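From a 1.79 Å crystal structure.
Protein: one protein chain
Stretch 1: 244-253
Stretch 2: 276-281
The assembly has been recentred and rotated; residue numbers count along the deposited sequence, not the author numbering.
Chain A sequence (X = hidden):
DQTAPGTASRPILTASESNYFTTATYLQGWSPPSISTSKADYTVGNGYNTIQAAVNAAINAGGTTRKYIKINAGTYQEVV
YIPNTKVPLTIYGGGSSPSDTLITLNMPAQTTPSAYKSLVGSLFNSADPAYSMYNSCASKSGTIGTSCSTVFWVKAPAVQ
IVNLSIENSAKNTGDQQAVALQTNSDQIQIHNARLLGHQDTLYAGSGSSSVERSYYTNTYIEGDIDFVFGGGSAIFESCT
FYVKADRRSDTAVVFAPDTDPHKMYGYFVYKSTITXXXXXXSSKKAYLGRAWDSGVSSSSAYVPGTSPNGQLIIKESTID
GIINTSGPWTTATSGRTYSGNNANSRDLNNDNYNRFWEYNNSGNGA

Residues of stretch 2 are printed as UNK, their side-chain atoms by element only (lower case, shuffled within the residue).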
# COMPACT_ATOMS: atom_id res chain seq x y z
N LYS A 244 -13.35 -4.93 -4.58
CA LYS A 244 -13.81 -5.99 -5.45
C LYS A 244 -14.81 -6.87 -4.74
O LYS A 244 -14.76 -7.03 -3.53
CB LYS A 244 -12.63 -6.85 -5.91
CG LYS A 244 -11.77 -6.21 -7.00
CD LYS A 244 -10.93 -7.24 -7.75
CE LYS A 244 -11.76 -8.12 -8.67
NZ LYS A 244 -12.11 -7.51 -9.98
N ALA A 245 -15.70 -7.46 -5.53
CA ALA A 245 -16.73 -8.34 -5.01
C ALA A 245 -16.57 -9.79 -5.51
O ALA A 245 -17.32 -10.68 -5.09
CB ALA A 245 -18.10 -7.80 -5.39
N ASP A 246 -15.56 -10.03 -6.35
CA ASP A 246 -15.41 -11.32 -7.05
C ASP A 246 -14.83 -12.43 -6.20
O ASP A 246 -14.96 -13.61 -6.54
CB ASP A 246 -14.52 -11.17 -8.28
CG ASP A 246 -13.05 -11.10 -7.92
OD1 ASP A 246 -12.73 -10.49 -6.87
OD2 ASP A 246 -12.22 -11.68 -8.64
N ARG A 247 -14.12 -12.08 -5.13
CA ARG A 247 -13.68 -13.10 -4.20
C ARG A 247 -14.70 -13.21 -3.09
O ARG A 247 -14.93 -14.29 -2.57
CB ARG A 247 -12.31 -12.77 -3.64
CG ARG A 247 -11.71 -13.90 -2.81
CD ARG A 247 -10.31 -13.57 -2.34
NE ARG A 247 -10.33 -12.57 -1.28
CZ ARG A 247 -9.79 -12.70 -0.07
NH1 ARG A 247 -9.15 -13.82 0.30
NH2 ARG A 247 -9.90 -11.70 0.78
N ARG A 248 -15.30 -12.10 -2.71
CA ARG A 248 -16.15 -12.11 -1.54
C ARG A 248 -17.04 -10.89 -1.49
O ARG A 248 -16.67 -9.82 -1.99
CB ARG A 248 -15.28 -12.19 -0.29
CG ARG A 248 -13.87 -11.67 -0.50
CD ARG A 248 -13.29 -11.10 0.77
NE ARG A 248 -14.16 -10.04 1.26
CZ ARG A 248 -14.36 -9.76 2.54
NH1 ARG A 248 -13.77 -10.46 3.52
NH2 ARG A 248 -15.19 -8.78 2.85
N SER A 249 -18.20 -11.07 -0.88
CA SER A 249 -19.28 -10.09 -0.95
C SER A 249 -20.06 -10.03 0.36
O SER A 249 -21.28 -9.83 0.35
CB SER A 249 -20.20 -10.47 -2.10
OG SER A 249 -20.70 -11.78 -1.91
N ASP A 250 -19.36 -10.23 1.47
CA ASP A 250 -19.98 -10.11 2.78
C ASP A 250 -19.50 -8.84 3.48
O ASP A 250 -20.34 -8.02 3.83
CB ASP A 250 -19.77 -11.38 3.64
CG ASP A 250 -18.33 -11.56 4.11
OD1 ASP A 250 -17.41 -11.12 3.39
OD2 ASP A 250 -18.12 -12.15 5.21
N THR A 251 -18.19 -8.64 3.65
CA THR A 251 -17.70 -7.61 4.60
C THR A 251 -16.29 -7.01 4.42
O THR A 251 -15.39 -7.29 5.20
CB THR A 251 -17.77 -8.16 6.03
OG1 THR A 251 -17.34 -7.15 6.95
CG2 THR A 251 -16.89 -9.41 6.17
N ALA A 252 -16.12 -6.13 3.45
CA ALA A 252 -14.80 -5.62 3.02
C ALA A 252 -14.24 -4.48 3.90
O ALA A 252 -14.99 -3.84 4.63
CB ALA A 252 -14.91 -5.13 1.59
N VAL A 253 -12.93 -4.26 3.83
CA VAL A 253 -12.26 -3.15 4.53
C VAL A 253 -11.09 -2.63 3.69
O VAL A 253 -10.26 -3.40 3.27
CB VAL A 253 -11.69 -3.55 5.90
CG1 VAL A 253 -11.46 -2.31 6.74
CG2 VAL A 253 -12.59 -4.54 6.63
N UNK A 276 -16.18 0.69 -5.78
CA UNK A 276 -16.10 -0.75 -5.84
C UNK A 276 -17.20 -1.32 -6.69
O UNK A 276 -17.94 -0.57 -7.34
N UNK A 277 -17.30 -2.65 -6.66
CA UNK A 277 -18.32 -3.38 -7.39
C UNK A 277 -19.70 -3.05 -6.86
O UNK A 277 -19.87 -2.79 -5.67
c UNK A 277 -18.09 -4.90 -7.29
o UNK A 277 -16.33 -6.42 -7.80
o UNK A 277 -16.74 -4.84 -9.30
c UNK A 277 -16.98 -5.41 -8.20
N UNK A 278 -20.67 -3.11 -7.76
CA UNK A 278 -22.06 -2.71 -7.52
C UNK A 278 -22.69 -3.45 -6.38
O UNK A 278 -23.54 -2.92 -5.68
c UNK A 278 -22.90 -2.97 -8.78
o UNK A 278 -22.15 -2.67 -9.94
N UNK A 279 -22.27 -4.69 -6.19
CA UNK A 279 -22.76 -5.49 -5.08
C UNK A 279 -22.68 -4.74 -3.75
O UNK A 279 -23.65 -4.77 -2.98
c UNK A 279 -21.99 -6.81 -5.02
N UNK A 280 -21.56 -4.06 -3.50
CA UNK A 280 -21.35 -3.27 -2.26
C UNK A 280 -22.27 -2.06 -2.17
O UNK A 280 -22.62 -1.62 -1.07
c UNK A 280 -17.65 -5.62 -1.53
c UNK A 280 -17.95 -4.03 -3.07
c UNK A 280 -19.91 -2.74 -2.15
c UNK A 280 -17.22 -6.71 -0.78
n UNK A 280 -17.18 -5.11 -2.72
c UNK A 280 -18.98 -6.19 0.81
c UNK A 280 -17.89 -6.97 0.39
c UNK A 280 -19.40 -5.10 0.07
c UNK A 280 -18.74 -4.81 -1.14
c UNK A 280 -18.89 -3.80 -2.13
N UNK A 281 -22.62 -1.50 -3.34
CA UNK A 281 -23.60 -0.41 -3.43
C UNK A 281 -24.94 -0.80 -2.81
O UNK A 281 -25.51 -0.03 -2.04
o UNK A 281 -23.24 1.35 -5.06
c UNK A 281 -23.81 0.07 -4.88

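Position 276 has backbone atoms and nothing more, so it is Gly276. With phi/psi of 174/-172 its chain is almost fully extended.

Position 277 carries two carbons, the second bearing two oxygens: a short carboxylate, pointing toward stretch 1. One oxygen lies 2.6 Å from the backbone N of Ala245 and accepts its hydrogen bond. Four side-chain atoms ending in a carboxylate make this Asp277, and the accepting atom is OD2. The same OD2 lies 3.3 Å from CB of Ala245. The other oxygen, OD1, is hydrogen-bonded to a residue just outside the stretches, so the two oxygens serve different partners.

Position 278 has one carbon followed by one oxygen. It points away from stretch 1 and makes no contact there. This is Ser278.

Position 279 has a single carbon, directed toward stretch 1, and that CB stands 4.0 Å from CB of Ala245. One carbon means Ala279. Two methyl groups meet here, a small apolar contact beside the polar ones.

Position 280 holds one carbon and then fused five- and six-membered rings with eight carbons and one nitrogen. CA-to-CB runs sideways, but the rings reach across to stretch 1, and their nitrogen lies 3.2 Å from O of Lys244. The indole identifies Trp280. Its NE1 donates a hydrogen bond to that carbonyl, while CB of Ala252 sits over one face of the six-membered ring, 3.7 Å from CZ2, in a CH-pi contact. CH2 reaches N of Ala252 at 3.6 Å, and CZ2 comes within 3.4 Å of O of Arg248. An ideal CB on Gly276 would lie 3.5 Å from Trp280 CD1 and be crowded by it.

Position 281 again shows one carbon and one oxygen, out of reach of stretch 1: Ser281.

The contact rests on a large side chain received largely by backbone. Trp280 contributes the largest covered area, and the backbone from Arg248 to Ala252 bends around the far end of its indole. Lys244 and Ala245 are fixed from two directions: the carbonyl of the first accepts from Trp280, and the amide of the second donates to Asp277. Both bonds therefore read the backbone of stretch 1, while its methyls at Ala245 and Ala252 supply close apolar packing. The design rule is compact: satisfy adjacent backbone groups, then pack small side chains against one broad ring.

Stretch 2 (276-281) GDSAWS
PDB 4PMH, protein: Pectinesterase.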